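Local atomic coordinates of beta-agarase (PDB entry 6AII), a protein that probably hydrolyses the beta-1,4 linkages of agarose, releasing neoagarobiose, through a calcium-binding catalytic domain of glycoside hydrolase family 16. Residues L175-R183 / L265-L276. Numbering follows the deposited sequence. Where two conformers were deposited one is given.
Sequences LSHHVFNNR and LDKYNYTNGKGL
Asn181 overlaps the ring of Tyr270: its CB sits over the ring face, 3.5 Å from the centroid, which defines a CH-pi contact. Its amide plane lies within 7° of the ring plane, stacked. This places the loop 265-276, which precedes strand 280-287, against strand 173-181 in the beta-sandwich (jelly-roll) fold of family GH16. With Asn181 CG anti to the backbone N (chi1 -169°), the amide is laid over the CD1 side of the ring, while Asn181 ND2 is hydrogen-bonded to Asp189 OD2. At the ring edge, Val179 O lies in plane, 3.4 Å from Tyr270 CD2. Were Tyr270 replaced by an alanine, Asn181 would probably lose the surface it stacks on, and a gap would be likely to open beside Val179. Val179 points into the loop, where, in the conformer described here, its CG1 packs 3.6 Å from Leu276 CD2. Asp266 ties the loop to itself: OD1 accepts Tyr270 N through its syn lone pair, and OD2 receives both Thr271 N and Thr271 OG1 from one face of the carboxylate. Farther along the strand, His177 NE2 donates in its ring plane to an in-plane lone pair of Leu265 O, at 2.8 Å and an N-H...O angle of 165°.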
loop_
_atom_site.group_PDB
_atom_site.type_symbol
_atom_site.label_atom_id
_atom_site.label_comp_id
_atom_site.label_asym_id
_atom_site.label_seq_id
_atom_site.Cartn_x
_atom_site.Cartn_y
_atom_site.Cartn_z
ATOM N N LEU A 175 -6.396 -3.254 5.256
ATOM C CA LEU A 175 -5.574 -4.463 5.226
ATOM C C LEU A 175 -6.401 -5.485 4.429
ATOM O O LEU A 175 -7.433 -5.940 4.934
ATOM C CB LEU A 175 -5.306 -4.979 6.650
ATOM C CG LEU A 175 -4.716 -3.959 7.602
ATOM C CD1 LEU A 175 -4.652 -4.579 9.010
ATOM C CD2 LEU A 175 -3.319 -3.492 7.115
ATOM N N SER A 176 -5.948 -5.782 3.237
ATOM C CA SER A 176 -6.809 -6.556 2.349
ATOM C C SER A 176 -5.994 -7.228 1.254
ATOM O O SER A 176 -4.749 -7.227 1.259
ATOM C CB SER A 176 -7.882 -5.619 1.746
ATOM O OG SER A 176 -8.937 -6.425 1.241
ATOM N N HIS A 177 -6.697 -7.859 0.336
ATOM C CA HIS A 177 -6.111 -8.480 -0.866
ATOM C C HIS A 177 -7.257 -8.681 -1.859
ATOM O O HIS A 177 -8.420 -8.606 -1.448
ATOM C CB HIS A 177 -5.444 -9.793 -0.482
ATOM C CG HIS A 177 -6.409 -10.910 -0.224
ATOM N ND1 HIS A 177 -7.044 -11.091 0.980
ATOM C CD2 HIS A 177 -6.937 -11.841 -1.090
ATOM C CE1 HIS A 177 -7.850 -12.138 0.916
ATOM N NE2 HIS A 177 -7.837 -12.604 -0.399
ATOM N N HIS A 178 -6.928 -8.982 -3.124
ATOM C CA HIS A 178 -7.988 -9.198 -4.153
ATOM C C HIS A 178 -7.596 -10.419 -4.983
ATOM O O HIS A 178 -6.399 -10.587 -5.256
ATOM C CB HIS A 178 -8.132 -8.011 -5.099
ATOM C CG HIS A 178 -8.561 -6.731 -4.465
ATOM N ND1 HIS A 178 -9.804 -6.230 -4.693
ATOM C CD2 HIS A 178 -7.903 -5.854 -3.656
ATOM C CE1 HIS A 178 -9.932 -5.073 -4.050
ATOM N NE2 HIS A 178 -8.768 -4.818 -3.384
ATOM N N VAL A 179 -8.613 -11.194 -5.328
ATOM C CA VAL A 179 -8.451 -12.111 -6.452
ATOM C C VAL A 179 -9.573 -11.817 -7.449
ATOM O O VAL A 179 -10.750 -11.673 -7.108
ATOM C CB VAL A 179 -8.417 -13.587 -6.023
ATOM C CG1 VAL A 179 -7.150 -13.916 -5.259
ATOM C CG2 VAL A 179 -9.631 -14.007 -5.211
ATOM N N PHE A 180 -9.140 -11.715 -8.699
ATOM C CA PHE A 180 -9.975 -11.347 -9.777
ATOM C C PHE A 180 -10.336 -12.583 -10.614
ATOM O O PHE A 180 -9.736 -13.635 -10.475
ATOM C CB PHE A 180 -9.278 -10.317 -10.661
ATOM C CG PHE A 180 -8.974 -9.014 -9.936
ATOM C CD1 PHE A 180 -9.930 -8.027 -9.829
ATOM C CD2 PHE A 180 -7.733 -8.811 -9.333
ATOM C CE1 PHE A 180 -9.669 -6.842 -9.163
ATOM C CE2 PHE A 180 -7.475 -7.619 -8.667
ATOM C CZ PHE A 180 -8.459 -6.655 -8.555
ATOM N N ASN A 181 -11.335 -12.389 -11.470
ATOM C CA ASN A 181 -11.770 -13.480 -12.347
ATOM C C ASN A 181 -12.278 -12.854 -13.645
ATOM O O ASN A 181 -12.903 -11.805 -13.630
ATOM C CB ASN A 181 -12.857 -14.302 -11.660
ATOM C CG ASN A 181 -13.177 -15.600 -12.384
ATOM O OD1 ASN A 181 -12.278 -16.345 -12.754
ATOM N ND2 ASN A 181 -14.462 -15.857 -12.569
ATOM N N ASN A 182 -11.971 -13.491 -14.771
ATOM C CA ASN A 182 -12.554 -13.065 -16.072
ATOM C C ASN A 182 -12.200 -11.617 -16.417
ATOM O O ASN A 182 -13.100 -10.823 -16.811
ATOM C CB ASN A 182 -14.077 -13.193 -16.081
ATOM C CG ASN A 182 -14.528 -14.630 -16.122
ATOM O OD1 ASN A 182 -13.899 -15.458 -16.768
ATOM N ND2 ASN A 182 -15.579 -14.933 -15.389
ATOM N N ARG A 183 -10.919 -11.251 -16.301
ATOM C CA ARG A 183 -10.523 -9.858 -16.633
ATOM C C ARG A 183 -10.630 -9.586 -18.151
ATOM O O ARG A 183 -10.554 -8.422 -18.568
ATOM C CB ARG A 183 -9.124 -9.538 -16.099
ATOM C CG ARG A 183 -9.063 -9.480 -14.576
ATOM C CD ARG A 183 -7.742 -8.938 -14.041
ATOM N NE ARG A 183 -7.702 -7.501 -14.159
ATOM C CZ ARG A 183 -7.940 -6.622 -13.188
ATOM N NH1 ARG A 183 -7.465 -6.785 -11.964
ATOM N NH2 ARG A 183 -8.597 -5.513 -13.476
ATOM N N LEU A 265 -9.565 -16.301 1.732
ATOM C CA LEU A 265 -8.632 -15.773 0.730
ATOM C C LEU A 265 -9.204 -15.811 -0.682
ATOM O O LEU A 265 -8.936 -14.917 -1.447
ATOM C CB LEU A 265 -7.297 -16.477 0.779
ATOM C CG LEU A 265 -6.680 -16.158 2.135
ATOM C CD1 LEU A 265 -6.813 -17.304 3.118
ATOM C CD2 LEU A 265 -5.331 -15.543 2.052
ATOM N N ASP A 266 -10.033 -16.823 -0.943
ATOM C CA ASP A 266 -10.586 -17.029 -2.319
ATOM C C ASP A 266 -11.999 -17.588 -2.215
ATOM O O ASP A 266 -12.239 -18.777 -2.402
ATOM C CB ASP A 266 -9.651 -17.914 -3.139
ATOM C CG ASP A 266 -10.144 -18.148 -4.567
ATOM O OD1 ASP A 266 -10.952 -17.313 -5.057
ATOM O OD2 ASP A 266 -9.674 -19.127 -5.183
ATOM N N LYS A 267 -12.923 -16.728 -1.891
ATOM C CA LYS A 267 -14.239 -17.137 -1.449
ATOM C C LYS A 267 -14.986 -17.899 -2.552
ATOM O O LYS A 267 -15.692 -18.856 -2.230
ATOM C CB LYS A 267 -15.036 -15.901 -1.050
ATOM C CG LYS A 267 -16.462 -16.184 -0.626
ATOM C CD LYS A 267 -17.158 -14.972 -0.035
ATOM C CE LYS A 267 -18.560 -15.306 0.442
ATOM N NZ LYS A 267 -19.215 -14.154 1.122
ATOM N N TYR A 268 -14.850 -17.433 -3.760
ATOM C CA TYR A 268 -15.666 -17.953 -4.900
ATOM C C TYR A 268 -14.788 -18.848 -5.779
ATOM O O TYR A 268 -15.185 -19.143 -6.909
ATOM C CB TYR A 268 -16.256 -16.785 -5.680
ATOM C CG TYR A 268 -17.176 -15.951 -4.856
ATOM C CD1 TYR A 268 -18.424 -16.404 -4.481
ATOM C CD2 TYR A 268 -16.754 -14.709 -4.378
ATOM C CE1 TYR A 268 -19.241 -15.650 -3.664
ATOM C CE2 TYR A 268 -17.569 -13.941 -3.575
ATOM C CZ TYR A 268 -18.832 -14.392 -3.237
ATOM O OH TYR A 268 -19.636 -13.614 -2.467
ATOM N N ASN A 269 -13.623 -19.238 -5.285
ATOM C CA ASN A 269 -12.682 -20.147 -5.981
ATOM C C ASN A 269 -12.325 -19.647 -7.378
ATOM O O ASN A 269 -12.476 -20.345 -8.390
ATOM C CB ASN A 269 -13.229 -21.565 -6.103
ATOM C CG ASN A 269 -12.176 -22.495 -6.669
ATOM O OD1 ASN A 269 -11.022 -22.094 -6.843
ATOM N ND2 ASN A 269 -12.581 -23.695 -7.056
ATOM N N TYR A 270 -11.816 -18.451 -7.440
ATOM C CA TYR A 270 -11.311 -17.916 -8.669
ATOM C C TYR A 270 -9.885 -18.376 -8.979
ATOM O O TYR A 270 -9.374 -18.000 -10.063
ATOM C CB TYR A 270 -11.271 -16.401 -8.692
ATOM C CG TYR A 270 -12.579 -15.715 -8.485
ATOM C CD1 TYR A 270 -13.791 -16.293 -8.861
ATOM C CD2 TYR A 270 -12.597 -14.421 -8.011
ATOM C CE1 TYR A 270 -14.984 -15.617 -8.676
ATOM C CE2 TYR A 270 -13.781 -13.750 -7.808
ATOM C CZ TYR A 270 -14.984 -14.339 -8.148
ATOM O OH TYR A 270 -16.170 -13.662 -7.955
ATOM N N THR A 271 -9.226 -19.129 -8.099
ATOM C CA THR A 271 -7.847 -19.541 -8.323
ATOM C C THR A 271 -7.767 -21.033 -8.619
ATOM O O THR A 271 -6.703 -21.587 -8.589
ATOM C CB THR A 271 -6.961 -19.210 -7.106
ATOM O OG1 THR A 271 -7.342 -20.021 -6.001
ATOM C CG2 THR A 271 -7.040 -17.744 -6.747
ATOM N N ASN A 272 -8.923 -21.626 -8.827
ATOM C CA ASN A 272 -9.071 -23.039 -9.108
ATOM C C ASN A 272 -8.360 -23.857 -8.030
ATOM O O ASN A 272 -7.540 -24.695 -8.345
ATOM C CB ASN A 272 -8.594 -23.332 -10.528
ATOM C CG ASN A 272 -8.778 -24.784 -10.931
ATOM O OD1 ASN A 272 -9.668 -25.473 -10.431
ATOM N ND2 ASN A 272 -7.910 -25.259 -11.812
ATOM N N GLY A 273 -8.653 -23.552 -6.764
ATOM C CA GLY A 273 -8.209 -24.261 -5.619
ATOM C C GLY A 273 -6.758 -23.999 -5.224
ATOM O O GLY A 273 -6.255 -24.654 -4.332
ATOM N N LYS A 274 -6.060 -23.085 -5.865
ATOM C CA LYS A 274 -4.611 -22.879 -5.602
ATOM C C LYS A 274 -4.350 -21.819 -4.509
ATOM O O LYS A 274 -3.274 -21.864 -3.916
ATOM C CB LYS A 274 -3.914 -22.446 -6.889
ATOM C CG LYS A 274 -3.868 -23.532 -7.968
ATOM C CD LYS A 274 -2.988 -24.715 -7.551
ATOM C CE LYS A 274 -3.578 -26.088 -7.811
ATOM N NZ LYS A 274 -3.531 -26.425 -9.248
ATOM N N GLY A 275 -5.258 -20.871 -4.323
ATOM C CA GLY A 275 -5.030 -19.730 -3.407
ATOM C C GLY A 275 -4.094 -18.703 -4.035
ATOM O O GLY A 275 -3.984 -18.592 -5.244
ATOM N N LEU A 276 -3.455 -17.880 -3.193
ATOM C CA LEU A 276 -2.608 -16.790 -3.692
ATOM C C LEU A 276 -1.211 -17.343 -3.990
ATOM O O LEU A 276 -0.480 -17.602 -3.042
ATOM C CB LEU A 276 -2.492 -15.725 -2.597
ATOM C CG LEU A 276 -3.733 -14.873 -2.380
ATOM C CD1 LEU A 276 -3.566 -13.982 -1.140
ATOM C CD2 LEU A 276 -3.993 -14.038 -3.580
HETATM O O HOH W 1 -7.749 -15.198 -9.814
#